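Local coordinates for protein 3-oxo-tetronate kinase (Cupriavidus necator, PDB 5DMH) that catalyses the ATP-dependent phosphorylation of 3-oxo-tetronate to 3-oxo-tetronate 4-phosphate, at residues A[118-123]-A[189-194]; A[167-172]-A[180-185]; A[290-295]-A[345-350]; A[317-322]-A[357-362]; A[376-381]-A[400-405]. All coordinates share one frame; numbering follows the deposited sequence.

Contact 1 of 5, residues A[118-123]-A[189-194]; sequences STFDST and RVLQRQ
Phe120 and Ser122, on the loop that leaves strand 111-115 of the sugar-binding N-terminal domain, meet the last turn of helix 187-193 in a buried contact. The phenyl ring of Phe120 presents its edge to the helix: CD2 lies 3.9 Å from Val190 CG1, nearly in the plane of the ring, while CE2 comes to 4.0 Å from Leu191 CB. Val190 turns CG1 anti to its own nitrogen (chi1 170°), which directs that methyl at the ring edge. Leu191 runs across the Phe120 side chain at about a right angle, and both of its methyls approach CZ. One turn further on, the polar half of the contact is a single side-chain bond. Gln194 NE2 donates to Ser122 OG over 3.0 Å, with an angle of 162° at the hydrogen and the hydroxyl oxygen lying in the plane of the amide.

In the second shell, Ile128 of helix 128-139 packs on Phe120, Ser122, Leu191 and Gln194, and the ring of Tyr116 meets that of Phe120 at about 90°. The other end of the glutamine amide is fixed as well, since OE1 accepts from the backbone N of Gly129. The serine hydroxyl passes its own proton back into the loop: Ser122 OG donates to Phe120 O over 2.9 Å, almost in line with the carbonyl bond.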
# COMPACT_ATOMS: atom_id res chain seq x y z
N SER A 118 0.29 3.37 -6.29
CA SER A 118 -0.13 4.39 -7.23
C SER A 118 1.01 4.89 -8.11
O SER A 118 0.77 5.56 -9.11
CB SER A 118 -0.87 5.53 -6.53
OG SER A 118 -0.09 6.16 -5.54
N THR A 119 2.25 4.55 -7.75
CA THR A 119 3.38 4.85 -8.62
C THR A 119 3.91 3.63 -9.39
O THR A 119 4.97 3.67 -10.00
CB THR A 119 4.52 5.61 -7.87
OG1 THR A 119 4.72 5.07 -6.56
CG2 THR A 119 4.20 7.09 -7.73
N PHE A 120 3.14 2.55 -9.33
CA PHE A 120 3.28 1.36 -10.18
C PHE A 120 4.55 0.60 -9.85
O PHE A 120 5.06 -0.10 -10.70
CB PHE A 120 3.24 1.72 -11.66
CG PHE A 120 2.53 0.70 -12.52
CD1 PHE A 120 1.18 0.41 -12.32
CD2 PHE A 120 3.19 0.06 -13.55
CE1 PHE A 120 0.50 -0.52 -13.15
CE2 PHE A 120 2.53 -0.86 -14.36
CZ PHE A 120 1.18 -1.14 -14.15
N ASP A 121 4.98 0.71 -8.60
CA ASP A 121 6.25 0.18 -8.12
C ASP A 121 6.44 -1.28 -8.51
O ASP A 121 5.70 -2.17 -8.10
CB ASP A 121 6.36 0.33 -6.59
CG ASP A 121 6.29 1.76 -6.13
OD1 ASP A 121 5.62 2.58 -6.81
OD2 ASP A 121 6.91 2.11 -5.08
N SER A 122 7.44 -1.51 -9.36
CA SER A 122 7.71 -2.83 -9.94
C SER A 122 9.03 -2.74 -10.70
O SER A 122 9.62 -1.64 -10.84
CB SER A 122 6.59 -3.24 -10.89
OG SER A 122 6.40 -2.30 -11.94
N THR A 123 9.42 -3.88 -11.25
CA THR A 123 10.52 -3.97 -12.19
C THR A 123 10.03 -4.81 -13.38
O THR A 123 8.90 -5.35 -13.34
CB THR A 123 11.79 -4.64 -11.57
OG1 THR A 123 11.60 -6.05 -11.49
CG2 THR A 123 12.13 -4.06 -10.18
N ARG A 189 3.84 0.35 -21.79
CA ARG A 189 5.15 -0.25 -22.08
C ARG A 189 5.73 -0.94 -20.82
O ARG A 189 6.20 -2.07 -20.90
CB ARG A 189 6.08 0.85 -22.59
CG ARG A 189 7.47 0.44 -23.03
CD ARG A 189 8.10 1.55 -23.88
NE ARG A 189 8.19 2.82 -23.15
CZ ARG A 189 8.29 4.02 -23.71
NH1 ARG A 189 8.32 4.17 -25.03
NH2 ARG A 189 8.38 5.11 -22.95
N VAL A 190 5.64 -0.28 -19.68
CA VAL A 190 6.15 -0.84 -18.42
C VAL A 190 5.42 -2.15 -18.09
O VAL A 190 6.05 -3.15 -17.79
CB VAL A 190 5.99 0.19 -17.27
CG1 VAL A 190 6.28 -0.45 -15.90
CG2 VAL A 190 6.90 1.39 -17.50
N LEU A 191 4.10 -2.14 -18.13
CA LEU A 191 3.34 -3.32 -17.78
C LEU A 191 3.57 -4.45 -18.80
O LEU A 191 3.69 -5.64 -18.42
CB LEU A 191 1.84 -2.99 -17.68
CG LEU A 191 0.90 -4.12 -17.21
CD1 LEU A 191 1.41 -4.81 -15.93
CD2 LEU A 191 -0.49 -3.56 -16.99
N GLN A 192 3.62 -4.10 -20.08
CA GLN A 192 3.84 -5.10 -21.13
C GLN A 192 5.15 -5.86 -20.86
O GLN A 192 5.23 -7.07 -21.06
CB GLN A 192 3.85 -4.48 -22.53
CG GLN A 192 3.90 -5.51 -23.67
CD GLN A 192 2.75 -6.48 -23.65
OE1 GLN A 192 1.69 -6.22 -24.22
NE2 GLN A 192 2.94 -7.60 -22.96
N ARG A 193 6.16 -5.16 -20.34
CA ARG A 193 7.47 -5.80 -20.15
C ARG A 193 7.46 -6.90 -19.10
O ARG A 193 8.30 -7.81 -19.13
CB ARG A 193 8.53 -4.77 -19.81
CG ARG A 193 9.05 -4.07 -21.03
CD ARG A 193 10.37 -3.39 -20.74
NE ARG A 193 10.16 -2.13 -20.08
CZ ARG A 193 10.21 -0.93 -20.67
NH1 ARG A 193 10.48 -0.82 -21.96
NH2 ARG A 193 9.99 0.17 -19.93
N GLN A 194 6.50 -6.82 -18.19
CA GLN A 194 6.39 -7.79 -17.13
C GLN A 194 5.15 -8.69 -17.30
O GLN A 194 4.70 -9.34 -16.36
CB GLN A 194 6.40 -7.09 -15.78
CG GLN A 194 5.32 -6.07 -15.58
CD GLN A 194 5.41 -5.39 -14.22
OE1 GLN A 194 5.08 -5.97 -13.21
NE2 GLN A 194 5.83 -4.12 -14.22

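Contact 2 of 5, residues A[167-172]-A[180-185]; sequences ALLNES and TPMTDA
Leu169 and the selenomethionine Met182 cross obliquely, the CD2 methyl of the leucine resting 3.7 Å from Met182 CB. With CG anti to the backbone nitrogen (chi1 177°), Leu169 extends toward the loop, and its CD2 also lies 3.8 Å from Asp184 O. Met182 is bent at both chi2 and chi3, a shape that curls its methyl CE back to 4.2 Å from Leu169 CD2. Next to this pair, Ala185 offers its CB to three neighbours: Leu168 CD2 at 3.7 Å, Asn170 OD1 at the same distance, and the CB of Leu169 slightly farther off.

The first segment is the end of the small antiparallel sheet formed by strands 155-158, 161-164 and 167-168, where the chain leaves the edge strand through a short 3-10 turn at 169-170. The loop 180-185 lies against that turn and leads into helix 187-193. Leu162 of the middle strand makes backbone hydrogen bonds with both Leu169 and Ala185, so the two segments are tied to the same strand.

Asn170 lies over the backbone of the loop, its CB 3.4 Å from Thr183 C. Its CA-H points at Met182 O in a CH···O contact with an angle of 136° at the hydrogen. The amide reaches across through a water, which accepts from Asn170 ND2 and donates to Thr183 O at 2.8 Å.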
# COMPACT_ATOMS: atom_id res chain seq x y z
N ALA A 167 4.47 16.47 -13.17
CA ALA A 167 5.66 15.77 -13.63
C ALA A 167 5.32 14.35 -14.04
O ALA A 167 4.50 13.69 -13.41
CB ALA A 167 6.73 15.74 -12.55
N LEU A 168 5.97 13.89 -15.10
CA LEU A 168 5.96 12.47 -15.46
C LEU A 168 6.59 11.68 -14.32
O LEU A 168 7.47 12.19 -13.57
CB LEU A 168 6.77 12.26 -16.73
CG LEU A 168 6.16 12.74 -18.05
CD1 LEU A 168 7.23 12.87 -19.15
CD2 LEU A 168 5.06 11.82 -18.46
N LEU A 169 6.17 10.44 -14.20
CA LEU A 169 6.63 9.53 -13.15
C LEU A 169 8.14 9.52 -13.02
O LEU A 169 8.67 9.53 -11.90
CB LEU A 169 6.15 8.11 -13.45
CG LEU A 169 6.56 6.96 -12.53
CD1 LEU A 169 5.93 7.19 -11.16
CD2 LEU A 169 6.11 5.61 -13.10
N ASN A 170 8.81 9.50 -14.16
CA ASN A 170 10.26 9.33 -14.19
C ASN A 170 11.04 10.64 -14.00
O ASN A 170 12.26 10.65 -14.02
CB ASN A 170 10.66 8.65 -15.50
CG ASN A 170 10.34 9.50 -16.71
OD1 ASN A 170 9.25 10.06 -16.81
ND2 ASN A 170 11.29 9.65 -17.61
N GLU A 171 10.31 11.71 -13.76
CA GLU A 171 10.86 13.01 -13.38
C GLU A 171 10.25 13.48 -12.02
O GLU A 171 10.33 14.67 -11.67
CB GLU A 171 10.53 14.04 -14.45
CG GLU A 171 11.20 13.86 -15.79
CD GLU A 171 10.85 15.01 -16.76
OE1 GLU A 171 11.49 16.07 -16.70
OE2 GLU A 171 9.89 14.86 -17.51
N SER A 172 9.67 12.55 -11.25
CA SER A 172 8.91 12.86 -10.04
C SER A 172 9.68 12.59 -8.73
O SER A 172 9.23 12.95 -7.63
CB SER A 172 7.64 12.01 -10.00
OG SER A 172 7.97 10.66 -9.69
N THR A 180 12.75 -0.04 -6.59
CA THR A 180 12.10 -0.08 -7.89
C THR A 180 12.15 1.31 -8.54
O THR A 180 11.12 2.01 -8.60
CB THR A 180 10.64 -0.54 -7.77
OG1 THR A 180 9.94 0.28 -6.85
CG2 THR A 180 10.58 -1.97 -7.31
N PRO A 181 13.34 1.71 -9.01
CA PRO A 181 13.42 2.99 -9.69
C PRO A 181 12.55 2.93 -10.96
O PRO A 181 12.68 2.00 -11.74
CB PRO A 181 14.91 3.12 -10.02
CG PRO A 181 15.43 1.71 -10.04
CD PRO A 181 14.61 0.97 -9.05
N MSE A 182 11.70 3.94 -11.13
CA MSE A 182 10.77 4.01 -12.26
C MSE A 182 11.30 5.02 -13.25
O MSE A 182 11.21 6.23 -13.02
CB MSE A 182 9.38 4.38 -11.75
CG MSE A 182 8.95 3.55 -10.58
SE MSE A 182 8.87 1.61 -11.01
CE MSE A 182 7.41 1.74 -12.26
N THR A 183 11.87 4.53 -14.34
CA THR A 183 12.50 5.39 -15.32
C THR A 183 11.65 5.61 -16.59
O THR A 183 12.10 6.28 -17.51
CB THR A 183 13.88 4.88 -15.71
OG1 THR A 183 13.75 3.59 -16.31
CG2 THR A 183 14.76 4.77 -14.50
N ASP A 184 10.44 5.07 -16.60
CA ASP A 184 9.55 5.09 -17.78
C ASP A 184 8.12 5.40 -17.33
O ASP A 184 7.56 4.67 -16.54
CB ASP A 184 9.58 3.72 -18.48
CG ASP A 184 8.85 3.73 -19.84
OD1 ASP A 184 8.18 4.73 -20.17
OD2 ASP A 184 8.98 2.72 -20.57
N ALA A 185 7.53 6.49 -17.83
CA ALA A 185 6.20 6.90 -17.41
C ALA A 185 5.11 6.25 -18.23
O ALA A 185 3.94 6.38 -17.91
CB ALA A 185 6.05 8.42 -17.46
O HOH W 1 14.12 8.17 -17.51

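Contact 3 of 5, residues A[290-295]-A[345-350]; sequences VLAGSA and YATSSP. With ADP (adenosine-5'-diphosphate), chain C.
Thr347 bridges the two loops that carry the nucleotide, and its short side chain can be followed atom by atom. Thr347 CB lies 3.5 Å from Ser294 O. From there Thr347 OG1, anti to the carbonyl carbon (chi1 -47°), donates to Ser294 O over 3.0 Å, nearly straight along the carbonyl direction, and also rests against the CB of Ala292. The methyl CG2 leans on Ser294 O too and reaches toward Ala295 CA.

Just before it, Ala346 N donates to Ala292 O at 3.0 Å with an angle of 167°, extending the parallel pairing in which Ala292 lies beside Tyr345. Beyond that bridge the two chains stop pairing as strands and turn to ADP. Ser294 OG donates to the β-phosphate oxygen O2B over 2.6 Å, while Gly293 O meets the edge of the adenine at C8, 2.9 Å away. Ala346 O accepts a hydrogen bond from N6 of the adenine, and also accepts one from Ser348 OG at 2.7 Å. A water lies 2.8 Å from both Ala295 O and Ser348 O.

The contact thus forms part of the ADP pocket at the C-terminal ends of the parallel strands 288-292 and 343-345. Thr347 is backed by Thr299, Asn300 and Val303 of helix 297-308, whereas Ala346 packs on Val369 of helix 362-382, on the adenine side.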
# COMPACT_ATOMS: atom_id res chain seq x y z
N VAL A 290 8.33 6.47 16.13
CA VAL A 290 8.28 6.65 14.68
C VAL A 290 9.46 5.89 14.10
O VAL A 290 10.57 6.07 14.58
CB VAL A 290 8.36 8.12 14.27
CG1 VAL A 290 8.09 8.29 12.79
CG2 VAL A 290 7.37 8.94 15.08
N LEU A 291 9.17 4.99 13.17
CA LEU A 291 10.16 4.13 12.52
C LEU A 291 10.14 4.42 11.03
O LEU A 291 9.15 4.11 10.33
CB LEU A 291 9.82 2.67 12.79
CG LEU A 291 9.72 2.26 14.26
CD1 LEU A 291 9.27 0.81 14.39
CD2 LEU A 291 11.06 2.50 14.96
N ALA A 292 11.23 4.99 10.53
CA ALA A 292 11.24 5.47 9.14
C ALA A 292 12.27 4.75 8.30
O ALA A 292 13.47 4.89 8.51
CB ALA A 292 11.46 6.97 9.10
N GLY A 293 11.79 3.95 7.36
CA GLY A 293 12.63 3.23 6.43
C GLY A 293 12.45 3.65 4.98
O GLY A 293 13.20 3.21 4.13
N SER A 294 11.47 4.50 4.69
CA SER A 294 11.33 5.12 3.37
C SER A 294 12.46 6.12 3.10
O SER A 294 12.87 6.84 4.00
CB SER A 294 9.98 5.83 3.30
OG SER A 294 9.78 6.51 2.05
N ALA A 295 12.93 6.17 1.86
CA ALA A 295 13.90 7.16 1.41
C ALA A 295 13.29 8.25 0.51
O ALA A 295 14.01 8.94 -0.22
CB ALA A 295 15.00 6.47 0.65
N TYR A 345 15.47 6.28 12.22
CA TYR A 345 15.35 6.48 10.78
C TYR A 345 16.59 6.11 10.01
O TYR A 345 17.70 6.33 10.46
CB TYR A 345 14.97 7.94 10.44
CG TYR A 345 16.06 9.00 10.65
CD1 TYR A 345 16.31 9.50 11.91
CD2 TYR A 345 16.83 9.47 9.60
CE1 TYR A 345 17.27 10.47 12.13
CE2 TYR A 345 17.81 10.42 9.80
CZ TYR A 345 18.03 10.91 11.07
OH TYR A 345 18.99 11.87 11.28
N ALA A 346 16.38 5.52 8.84
CA ALA A 346 17.45 5.26 7.90
C ALA A 346 17.35 6.23 6.73
O ALA A 346 18.25 6.31 5.89
CB ALA A 346 17.38 3.84 7.41
N THR A 347 16.21 6.91 6.66
CA THR A 347 15.92 7.92 5.63
C THR A 347 17.11 8.76 5.24
O THR A 347 17.73 9.40 6.09
CB THR A 347 14.76 8.81 6.11
OG1 THR A 347 13.71 7.96 6.62
CG2 THR A 347 14.22 9.70 4.99
N SER A 348 17.44 8.75 3.95
CA SER A 348 18.67 9.36 3.41
C SER A 348 18.44 9.92 2.00
O SER A 348 17.46 9.57 1.35
CB SER A 348 19.79 8.32 3.30
OG SER A 348 20.12 7.73 4.55
N SER A 349 19.37 10.74 1.51
CA SER A 349 19.28 11.26 0.15
C SER A 349 19.56 10.16 -0.87
O SER A 349 20.19 9.17 -0.55
CB SER A 349 20.26 12.40 -0.06
OG SER A 349 21.60 11.95 -0.03
N PRO A 350 19.16 10.37 -2.13
CA PRO A 350 19.42 9.38 -3.18
C PRO A 350 20.91 9.09 -3.37
O PRO A 350 21.33 7.94 -3.59
CB PRO A 350 18.80 10.04 -4.42
CG PRO A 350 17.67 10.87 -3.83
CD PRO A 350 18.26 11.44 -2.58
PB ADP C . 8.49 3.46 0.22
O1B ADP C . 7.11 3.39 0.86
O2B ADP C . 9.03 4.87 0.21
O3B ADP C . 8.56 2.76 -1.13
PA ADP C . 9.77 1.18 1.53
O1A ADP C . 9.97 1.00 2.98
O2A ADP C . 8.78 0.37 0.77
O3A ADP C . 9.52 2.76 1.27
O5' ADP C . 11.14 0.92 0.73
C5' ADP C . 12.34 1.60 1.06
C4' ADP C . 13.50 0.61 0.95
O4' ADP C . 14.73 1.33 0.92
C3' ADP C . 13.56 -0.33 2.15
O3' ADP C . 14.01 -1.64 1.75
C2' ADP C . 14.58 0.34 3.02
O2' ADP C . 15.11 -0.52 4.00
C1' ADP C . 15.55 0.84 1.97
N9 ADP C . 16.38 1.90 2.53
C8 ADP C . 15.99 2.91 3.34
N7 ADP C . 17.03 3.69 3.68
C5 ADP C . 18.12 3.15 3.08
C6 ADP C . 19.54 3.46 3.05
N6 ADP C . 19.96 4.55 3.73
N1 ADP C . 20.35 2.68 2.31
C2 ADP C . 19.89 1.61 1.62
N3 ADP C . 18.59 1.24 1.61
C4 ADP C . 17.69 1.96 2.33
O HOH W 2 16.61 8.72 -1.22

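Contact 4 of 5, residues A[317-322]-A[357-362]; sequences DPLALA and QAELGV. With ADP (adenosine-5'-diphosphate), chain C.
The adenine end of the ADP pocket is bordered by the short helix 318-322, which meets the last turn of helix 350-360 in an apolar surface contact centred on Leu360. With CG anti to its carbonyl carbon (chi1 -59°), Leu360 sends its two methyls to different parts of the facing turn. Leu360 CD1 lies 3.7 Å from Pro318 O and a little farther from the proline ring, whereas Leu360 CD2 presses on Ala322 CB at 3.3 Å, closer than carbons usually approach. Leu319 crosses the leucine at a slant, bringing its CD2 to 3.9 Å from Leu360 CG. The same methyl also touches the aliphatic CG of Glu359.

Both helix ends belong to the nucleotide-binding C-terminal domain. Asp317 is the N-cap of 318-322: its OD1 accepts from Leu319 N over 2.9 Å, the donor standing above the carboxylate plane. Helix 350-360 breaks at Gly361, whose phi is positive and which is in turn the N-cap of helix 362-382. That long helix lies behind the contact, with Leu368 on Ala322 and Ala365 on Leu360. Pro318 also reaches the ligand, its CG 3.7 Å from N1 of the adenine.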
# COMPACT_ATOMS: atom_id res chain seq x y z
N ASP A 317 22.73 3.62 10.34
CA ASP A 317 23.71 3.53 9.25
C ASP A 317 23.76 2.10 8.73
O ASP A 317 24.25 1.22 9.42
CB ASP A 317 25.09 3.91 9.77
CG ASP A 317 26.17 3.84 8.70
OD1 ASP A 317 25.90 3.42 7.56
OD2 ASP A 317 27.32 4.22 9.03
N PRO A 318 23.27 1.86 7.51
CA PRO A 318 23.25 0.49 6.98
C PRO A 318 24.64 -0.16 7.00
O PRO A 318 24.78 -1.37 7.13
CB PRO A 318 22.76 0.67 5.55
CG PRO A 318 21.96 1.94 5.59
CD PRO A 318 22.73 2.82 6.53
N LEU A 319 25.68 0.65 6.87
CA LEU A 319 27.03 0.09 6.84
C LEU A 319 27.42 -0.46 8.21
O LEU A 319 28.16 -1.44 8.30
CB LEU A 319 28.04 1.12 6.35
CG LEU A 319 27.80 1.75 4.98
CD1 LEU A 319 28.95 2.70 4.66
CD2 LEU A 319 27.67 0.70 3.93
N ALA A 320 26.92 0.16 9.27
CA ALA A 320 27.11 -0.35 10.64
C ALA A 320 26.36 -1.66 10.87
O ALA A 320 26.88 -2.58 11.51
CB ALA A 320 26.68 0.69 11.67
N LEU A 321 25.14 -1.75 10.33
CA LEU A 321 24.38 -2.99 10.36
C LEU A 321 25.15 -4.14 9.70
O LEU A 321 25.25 -5.23 10.27
CB LEU A 321 23.00 -2.82 9.68
CG LEU A 321 22.02 -1.89 10.40
CD1 LEU A 321 20.77 -1.65 9.57
CD2 LEU A 321 21.65 -2.40 11.79
N ALA A 322 25.70 -3.89 8.51
CA ALA A 322 26.46 -4.90 7.78
C ALA A 322 27.73 -5.31 8.52
O ALA A 322 28.12 -6.46 8.43
CB ALA A 322 26.79 -4.41 6.36
N GLN A 357 24.33 1.23 -1.35
CA GLN A 357 24.00 0.12 -2.21
C GLN A 357 25.21 -0.37 -3.01
O GLN A 357 25.35 -1.58 -3.19
CB GLN A 357 22.85 0.48 -3.14
CG GLN A 357 21.51 0.71 -2.43
CD GLN A 357 20.43 1.11 -3.42
OE1 GLN A 357 20.73 1.75 -4.44
NE2 GLN A 357 19.18 0.78 -3.13
N ALA A 358 26.05 0.54 -3.47
CA ALA A 358 27.28 0.17 -4.19
C ALA A 358 28.16 -0.71 -3.31
O ALA A 358 28.84 -1.60 -3.80
CB ALA A 358 28.06 1.41 -4.65
N GLU A 359 28.14 -0.47 -2.01
CA GLU A 359 28.98 -1.23 -1.10
C GLU A 359 28.34 -2.57 -0.69
O GLU A 359 29.03 -3.58 -0.64
CB GLU A 359 29.30 -0.39 0.14
CG GLU A 359 30.10 -1.11 1.21
CD GLU A 359 31.59 -1.10 0.94
OE1 GLU A 359 32.01 -1.07 -0.24
OE2 GLU A 359 32.36 -1.13 1.92
N LEU A 360 27.03 -2.57 -0.44
CA LEU A 360 26.35 -3.74 0.15
C LEU A 360 25.47 -4.56 -0.82
O LEU A 360 25.17 -5.72 -0.55
CB LEU A 360 25.48 -3.30 1.34
CG LEU A 360 26.09 -2.58 2.57
CD1 LEU A 360 24.98 -2.27 3.57
CD2 LEU A 360 27.18 -3.40 3.24
N GLY A 361 25.00 -3.92 -1.90
CA GLY A 361 23.97 -4.47 -2.75
C GLY A 361 22.60 -3.91 -2.40
O GLY A 361 22.34 -3.57 -1.25
N VAL A 362 21.70 -3.80 -3.39
CA VAL A 362 20.40 -3.18 -3.17
C VAL A 362 19.53 -3.98 -2.20
O VAL A 362 19.01 -3.46 -1.21
CB VAL A 362 19.66 -2.98 -4.54
CG1 VAL A 362 18.22 -2.57 -4.35
CG2 VAL A 362 20.44 -1.98 -5.43
PB ADP C . 8.49 3.46 0.22
O1B ADP C . 7.11 3.39 0.86
O2B ADP C . 9.03 4.87 0.21
O3B ADP C . 8.56 2.76 -1.13
PA ADP C . 9.77 1.18 1.53
O1A ADP C . 9.97 1.00 2.98
O2A ADP C . 8.78 0.37 0.77
O3A ADP C . 9.52 2.76 1.27
O5' ADP C . 11.14 0.92 0.73
C5' ADP C . 12.34 1.60 1.06
C4' ADP C . 13.50 0.61 0.95
O4' ADP C . 14.73 1.33 0.92
C3' ADP C . 13.56 -0.33 2.15
O3' ADP C . 14.01 -1.64 1.75
C2' ADP C . 14.58 0.34 3.02
O2' ADP C . 15.11 -0.52 4.00
C1' ADP C . 15.55 0.84 1.97
N9 ADP C . 16.38 1.90 2.53
C8 ADP C . 15.99 2.91 3.34
N7 ADP C . 17.03 3.69 3.68
C5 ADP C . 18.12 3.15 3.08
C6 ADP C . 19.54 3.46 3.05
N6 ADP C . 19.96 4.55 3.73
N1 ADP C . 20.35 2.68 2.31
C2 ADP C . 19.89 1.61 1.62
N3 ADP C . 18.59 1.24 1.61
C4 ADP C . 17.69 1.96 2.33

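Contact 5 of 5, residues A[376-381]-A[400-405]; sequences VAAGLL and VQALGV
Ala378 and Leu403 bring the two helices closest, their CA atoms 5.3 Å apart, at the point where helix 393-403 ends against the side of helix 362-382. The first segment is regular helix throughout. The second leaves helical geometry at Gly404. Positive phi there (74°), with Gly404 N bonded to Gln401 O at 3.1 Å and a weak bond from Val405 N to Val400 O, makes a Schellman motif.

Leu403 carries most of the contact. Its CG stands anti to the carbonyl carbon (chi1 -68°), and the CD2 branch turns in among Ala377, Ala378 and Leu381. Leu403 CD2 lies 3.5 Å from Ala377 O and 3.6 Å from Leu381 CB, with the CB of Ala377 at 4.1 Å.

The pairing packs two helices of the nucleotide-binding C-terminal domain that are joined in sequence through strand 387-391. The small side chains of Ala377 and Ala378 are consistent with the close approach: Ala378 CB sits 4.0 Å from Ala402 O, and its nearest side-chain neighbour in the other helix is the methyl of Ala402.

Leu381 crosses Leu403 at a slant, and its CD2 lies 3.7 Å from Leu403 O. Leu429 touches Leu381 from a loop, while Phe41 of helix 41-53 in the sugar-binding domain reaches Val400 and Gln401.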
# COMPACT_ATOMS: atom_id res chain seq x y z
N VAL A 376 13.65 -3.22 16.39
CA VAL A 376 13.35 -2.12 17.29
C VAL A 376 11.85 -2.15 17.65
O VAL A 376 11.49 -2.09 18.81
CB VAL A 376 13.72 -0.77 16.73
CG1 VAL A 376 13.18 0.33 17.61
CG2 VAL A 376 15.25 -0.67 16.60
N ALA A 377 10.98 -2.31 16.66
CA ALA A 377 9.56 -2.41 16.97
C ALA A 377 9.21 -3.56 17.93
O ALA A 377 8.44 -3.39 18.88
CB ALA A 377 8.77 -2.52 15.69
N ALA A 378 9.75 -4.74 17.67
CA ALA A 378 9.47 -5.89 18.53
C ALA A 378 9.94 -5.64 19.96
O ALA A 378 9.24 -5.94 20.92
CB ALA A 378 10.11 -7.15 17.97
N GLY A 379 11.13 -5.07 20.08
CA GLY A 379 11.70 -4.73 21.38
C GLY A 379 10.84 -3.74 22.14
O GLY A 379 10.64 -3.87 23.36
N LEU A 380 10.31 -2.77 21.42
CA LEU A 380 9.50 -1.70 22.03
C LEU A 380 8.14 -2.25 22.45
O LEU A 380 7.64 -1.91 23.54
CB LEU A 380 9.40 -0.50 21.08
CG LEU A 380 10.66 0.36 20.88
CD1 LEU A 380 10.41 1.48 19.88
CD2 LEU A 380 11.19 0.93 22.19
N LEU A 381 7.57 -3.15 21.64
CA LEU A 381 6.36 -3.85 22.00
C LEU A 381 6.54 -4.57 23.33
O LEU A 381 5.65 -4.53 24.20
CB LEU A 381 5.99 -4.86 20.90
CG LEU A 381 4.81 -5.79 21.23
CD1 LEU A 381 3.52 -5.01 21.28
CD2 LEU A 381 4.73 -6.91 20.20
N VAL A 400 5.30 -4.76 11.03
CA VAL A 400 4.05 -5.31 11.47
C VAL A 400 4.14 -6.83 11.62
O VAL A 400 3.56 -7.42 12.54
CB VAL A 400 2.92 -4.88 10.52
CG1 VAL A 400 1.61 -5.58 10.84
CG2 VAL A 400 2.74 -3.38 10.60
N GLN A 401 4.91 -7.46 10.74
CA GLN A 401 5.14 -8.89 10.90
C GLN A 401 5.93 -9.16 12.19
O GLN A 401 5.64 -10.14 12.90
CB GLN A 401 5.82 -9.48 9.66
CG GLN A 401 4.84 -9.65 8.47
CD GLN A 401 5.51 -10.17 7.18
OE1 GLN A 401 6.68 -9.92 6.92
NE2 GLN A 401 4.75 -10.90 6.38
N ALA A 402 6.91 -8.33 12.51
CA ALA A 402 7.73 -8.54 13.72
C ALA A 402 6.89 -8.33 14.99
O ALA A 402 7.15 -8.94 16.03
CB ALA A 402 8.94 -7.62 13.72
N LEU A 403 5.91 -7.43 14.90
CA LEU A 403 4.96 -7.21 15.99
C LEU A 403 3.93 -8.31 16.18
O LEU A 403 3.21 -8.34 17.19
CB LEU A 403 4.21 -5.90 15.79
CG LEU A 403 5.00 -4.60 15.90
CD1 LEU A 403 4.15 -3.44 15.44
CD2 LEU A 403 5.48 -4.37 17.33
N GLY A 404 3.81 -9.22 15.22
CA GLY A 404 2.88 -10.33 15.35
C GLY A 404 1.41 -9.96 15.16
O GLY A 404 0.54 -10.70 15.57
N VAL A 405 1.15 -8.84 14.50
CA VAL A 405 -0.21 -8.36 14.29
C VAL A 405 -0.93 -9.30 13.33
O VAL A 405 -0.39 -9.66 12.30
CB VAL A 405 -0.18 -6.95 13.70
CG1 VAL A 405 -1.57 -6.47 13.34
CG2 VAL A 405 0.49 -5.99 14.69

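In the fold
Contacts 1 and 2 lie in the sugar-binding N-terminal domain, contacts 3 to 5 in the nucleotide-binding C-terminal domain that follows. Contacts 1 and 2, centres about 11 Å apart, are joined by salt bridges from Asp184 to Arg189 and Arg193; contact 2 falls between the segments of contact 1. Contacts 3 and 4 interlace along the chain and both touch ADP, centres about 14 Å apart. Helix 362-382 links this region to contact 5, where Ala377 and Val376 pack on Leu291. Contact 2 comes within about 6 Å of contact 4 and 9 Å of contact 3, nearest atoms, and His177, from the loop between its segments, hydrogen-bonds ADP, so both domains contribute to the nucleotide site.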